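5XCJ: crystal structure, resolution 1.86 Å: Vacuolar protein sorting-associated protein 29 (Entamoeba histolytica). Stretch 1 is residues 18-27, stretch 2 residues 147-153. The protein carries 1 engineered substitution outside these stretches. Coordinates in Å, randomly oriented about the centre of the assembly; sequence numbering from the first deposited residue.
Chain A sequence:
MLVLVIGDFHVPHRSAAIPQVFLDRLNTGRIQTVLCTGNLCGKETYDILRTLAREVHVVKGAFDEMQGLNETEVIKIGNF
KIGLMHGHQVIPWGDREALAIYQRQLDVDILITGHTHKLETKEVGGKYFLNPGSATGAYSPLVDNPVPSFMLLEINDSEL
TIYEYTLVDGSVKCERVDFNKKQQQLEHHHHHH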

# COMPACT_ATOMS: atom_id res chain seq x y z
N ILE A 18 -4.73 13.98 1.04
CA ILE A 18 -4.34 13.29 -0.18
C ILE A 18 -4.34 14.32 -1.29
O ILE A 18 -5.28 15.09 -1.43
N PRO A 19 -3.29 14.33 -2.10
CA PRO A 19 -3.22 15.32 -3.18
C PRO A 19 -4.40 15.15 -4.13
O PRO A 19 -4.79 14.03 -4.44
N GLN A 20 -4.94 16.26 -4.60
CA GLN A 20 -6.10 16.22 -5.48
C GLN A 20 -5.81 15.47 -6.76
O GLN A 20 -6.67 14.76 -7.27
N VAL A 21 -4.59 15.58 -7.26
CA VAL A 21 -4.21 14.92 -8.50
C VAL A 21 -4.36 13.41 -8.36
O VAL A 21 -4.84 12.76 -9.27
N PHE A 22 -3.95 12.87 -7.22
CA PHE A 22 -4.07 11.44 -6.98
C PHE A 22 -5.54 11.04 -6.99
O PHE A 22 -5.92 10.03 -7.56
N LEU A 23 -6.36 11.85 -6.33
CA LEU A 23 -7.80 11.60 -6.26
C LEU A 23 -8.46 11.64 -7.63
O LEU A 23 -9.27 10.79 -7.96
N ASP A 24 -8.09 12.62 -8.44
CA ASP A 24 -8.67 12.72 -9.78
C ASP A 24 -8.31 11.49 -10.61
O ASP A 24 -9.14 10.97 -11.35
N ARG A 25 -7.06 11.06 -10.51
CA ARG A 25 -6.59 9.88 -11.23
C ARG A 25 -7.25 8.59 -10.77
O ARG A 25 -7.64 7.76 -11.58
N LEU A 26 -7.32 8.40 -9.46
CA LEU A 26 -7.93 7.23 -8.84
C LEU A 26 -9.44 7.11 -9.08
O LEU A 26 -9.96 6.02 -9.24
N ASN A 27 -10.11 8.25 -9.12
CA ASN A 27 -11.56 8.31 -9.31
C ASN A 27 -12.09 7.77 -10.64
O ASN A 27 -13.23 7.33 -10.71
N VAL A 147 7.25 11.73 0.60
CA VAL A 147 6.49 12.32 -0.50
C VAL A 147 5.24 11.48 -0.73
O VAL A 147 5.27 10.27 -0.54
N PRO A 148 4.15 12.11 -1.15
CA PRO A 148 2.92 11.35 -1.36
C PRO A 148 3.17 10.28 -2.41
O PRO A 148 3.77 10.56 -3.44
N SER A 149 2.74 9.06 -2.12
CA SER A 149 2.95 7.95 -3.01
C SER A 149 1.86 6.89 -2.94
O SER A 149 1.17 6.76 -1.94
N PHE A 150 1.72 6.15 -4.03
CA PHE A 150 0.80 5.03 -4.14
C PHE A 150 1.21 4.11 -5.29
O PHE A 150 2.05 4.47 -6.11
N MET A 151 0.62 2.93 -5.34
CA MET A 151 0.93 1.96 -6.38
C MET A 151 -0.32 1.44 -7.06
O MET A 151 -1.37 1.33 -6.44
N LEU A 152 -0.20 1.11 -8.34
CA LEU A 152 -1.27 0.51 -9.09
C LEU A 152 -0.69 -0.77 -9.67
O LEU A 152 0.36 -0.73 -10.29
N LEU A 153 -1.36 -1.89 -9.45
CA LEU A 153 -0.87 -3.15 -9.97
C LEU A 153 -1.76 -3.68 -11.07
O LEU A 153 -2.98 -3.68 -10.96

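Helix 20-27 lies over strand 149-153 with the two running nearly parallel: their N-to-C directions differ by 15° and the axes approach to 10.6 Å. At that spacing the backbones do not meet, and the gap is filled largely by side chains; 371 Å² is buried between the two stretches, both sides summed. The register follows from the nearest CA pairs: P19 CA is 7.5 Å from P148 CA, F22 CA is 8.5 Å from F150 CA, and L26 CA is 9.5 Å from L152 CA, so the chains diverge slightly toward their C-terminal ends.

The aromatic pair forms the centre of the contact. F22 (chi1 -80°, m) and F150 (chi1 75°, p; chi2 85°) both direct CA-to-CB toward the opposing stretch. Their ring planes stand at 86° with centroids 4.6 Å apart, an edge-to-face arrangement in which F150 supplies the edge and F22 the face; the closest atoms are F22 CG and F150 CE2, at 3.4 Å. F150 gives up 87 Å² to the helix stretch, the largest share of any residue here.

Aliphatic contacts extend the packing along the register. At the N-terminal end two prolines, both C-gamma exo, point toward each other, with P19 CG 3.7 Å from P148 CB. P148 CB also sits 3.7 Å from F22 CE2. One turn after F22, L26 (m, t) leaves its backbone sideways, yet its end comes nearer the strand: CD2 of L26 is 3.7 Å from CE1 of F150 and 4.4 Å from CD2 of L152, whose own rotamer is also m, t. The alternation expected of a strand is evident, since P148, F150 and L152 point toward the helix stretch while S149 points away and M151 makes no contact with it.

Polar groups contribute proximity rather than bonding, for no hydrogen bond crosses between the stretches. The edge of the F22 ring lies near backbone atoms, with CZ 3.7 Å from P148 O and CE2 3.8 Å from S149 N. The partly exposed R25 (t, p, t) lays one face of its guanidinium over L152, R25 NH2 to L152 CD1 being 3.5 Å, a packing contact with a methyl group.

Hydrogen bonds instead stabilise the helix itself. P19, at the N-cap position, offers its carbonyl to the first turn, with L23 N to P19 O at 3.3 Å, and L26 N to F22 O at 2.9 Å links two of the packing residues. On the exposed surface, Q20 NE2 donates to D24 OD1 at 2.9 Å and 164°, a side-chain bond one turn apart.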

# COMPACT_ATOMS: atom_id res chain seq x y z
CB ILE A 18 -5.35 12.20 -0.55
CG1 ILE A 18 -5.58 11.24 0.62
CG2 ILE A 18 -4.88 11.44 -1.78
CD1 ILE A 18 -6.73 10.29 0.43
CB PRO A 19 -1.90 14.98 -3.88
CG PRO A 19 -1.07 14.35 -2.81
CD PRO A 19 -2.04 13.57 -1.97
CB GLN A 20 -6.64 17.62 -5.77
CG GLN A 20 -8.03 17.61 -6.39
CD GLN A 20 -9.04 16.83 -5.57
OE1 GLN A 20 -9.13 17.00 -4.36
NE2 GLN A 20 -9.79 15.97 -6.23
CB VAL A 21 -2.78 15.28 -8.97
CG1 VAL A 21 -2.78 16.66 -9.60
CG2 VAL A 21 -1.79 15.22 -7.82
CB PHE A 22 -3.48 11.09 -5.61
CG PHE A 22 -1.99 10.99 -5.59
CD1 PHE A 22 -1.25 11.31 -6.71
CD2 PHE A 22 -1.33 10.56 -4.45
CE1 PHE A 22 0.12 11.20 -6.70
CE2 PHE A 22 0.05 10.45 -4.44
CZ PHE A 22 0.77 10.78 -5.56
CB LEU A 23 -8.47 12.59 -5.31
CG LEU A 23 -8.13 12.36 -3.84
CD1 LEU A 23 -8.74 13.43 -2.95
CD2 LEU A 23 -8.59 10.98 -3.40
CB ASP A 24 -8.18 13.98 -10.49
CG ASP A 24 -8.70 15.24 -9.85
OD1 ASP A 24 -9.59 15.15 -9.00
OD2 ASP A 24 -8.21 16.33 -10.21
CB ARG A 25 -5.07 9.75 -11.08
CG ARG A 25 -4.54 8.38 -11.45
CD ARG A 25 -4.59 8.18 -12.94
NE ARG A 25 -4.38 6.79 -13.33
CZ ARG A 25 -5.29 5.83 -13.22
NH1 ARG A 25 -6.48 6.09 -12.72
NH2 ARG A 25 -4.99 4.60 -13.60
CB LEU A 26 -7.60 7.19 -7.35
CG LEU A 26 -6.13 7.00 -6.98
CD1 LEU A 26 -5.88 7.11 -5.49
CD2 LEU A 26 -5.56 5.71 -7.54
CB ASN A 27 -12.09 9.72 -9.02
CG ASN A 27 -12.44 9.92 -7.56
OD1 ASN A 27 -13.01 9.04 -6.92
ND2 ASN A 27 -12.10 11.09 -7.02
CB VAL A 147 7.29 12.38 -1.81
CG1 VAL A 147 8.41 13.40 -1.70
CG2 VAL A 147 7.82 11.00 -2.18
CB PRO A 148 1.94 12.40 -1.89
CG PRO A 148 2.43 13.67 -1.29
CD PRO A 148 3.92 13.56 -1.26
CB SER A 149 4.28 7.29 -2.69
OG SER A 149 5.35 8.11 -3.12
CB PHE A 150 -0.67 5.44 -4.20
CG PHE A 150 -1.09 6.00 -5.53
CD1 PHE A 150 -1.47 5.16 -6.55
CD2 PHE A 150 -1.10 7.36 -5.74
CE1 PHE A 150 -1.86 5.67 -7.77
CE2 PHE A 150 -1.49 7.88 -6.95
CZ PHE A 150 -1.87 7.03 -7.97
CB MET A 151 1.64 0.75 -5.79
CG MET A 151 3.10 0.93 -5.43
SD MET A 151 3.72 -0.64 -4.78
CE MET A 151 5.44 -0.26 -4.53
CB LEU A 152 -1.78 1.42 -10.20
CG LEU A 152 -2.72 2.52 -9.75
CD1 LEU A 152 -3.16 3.35 -10.95
CD2 LEU A 152 -3.92 1.92 -9.04
CB LEU A 153 -0.80 -4.22 -8.87
CG LEU A 153 -0.20 -3.89 -7.50
CD1 LEU A 153 -0.25 -5.14 -6.63
CD2 LEU A 153 1.22 -3.37 -7.63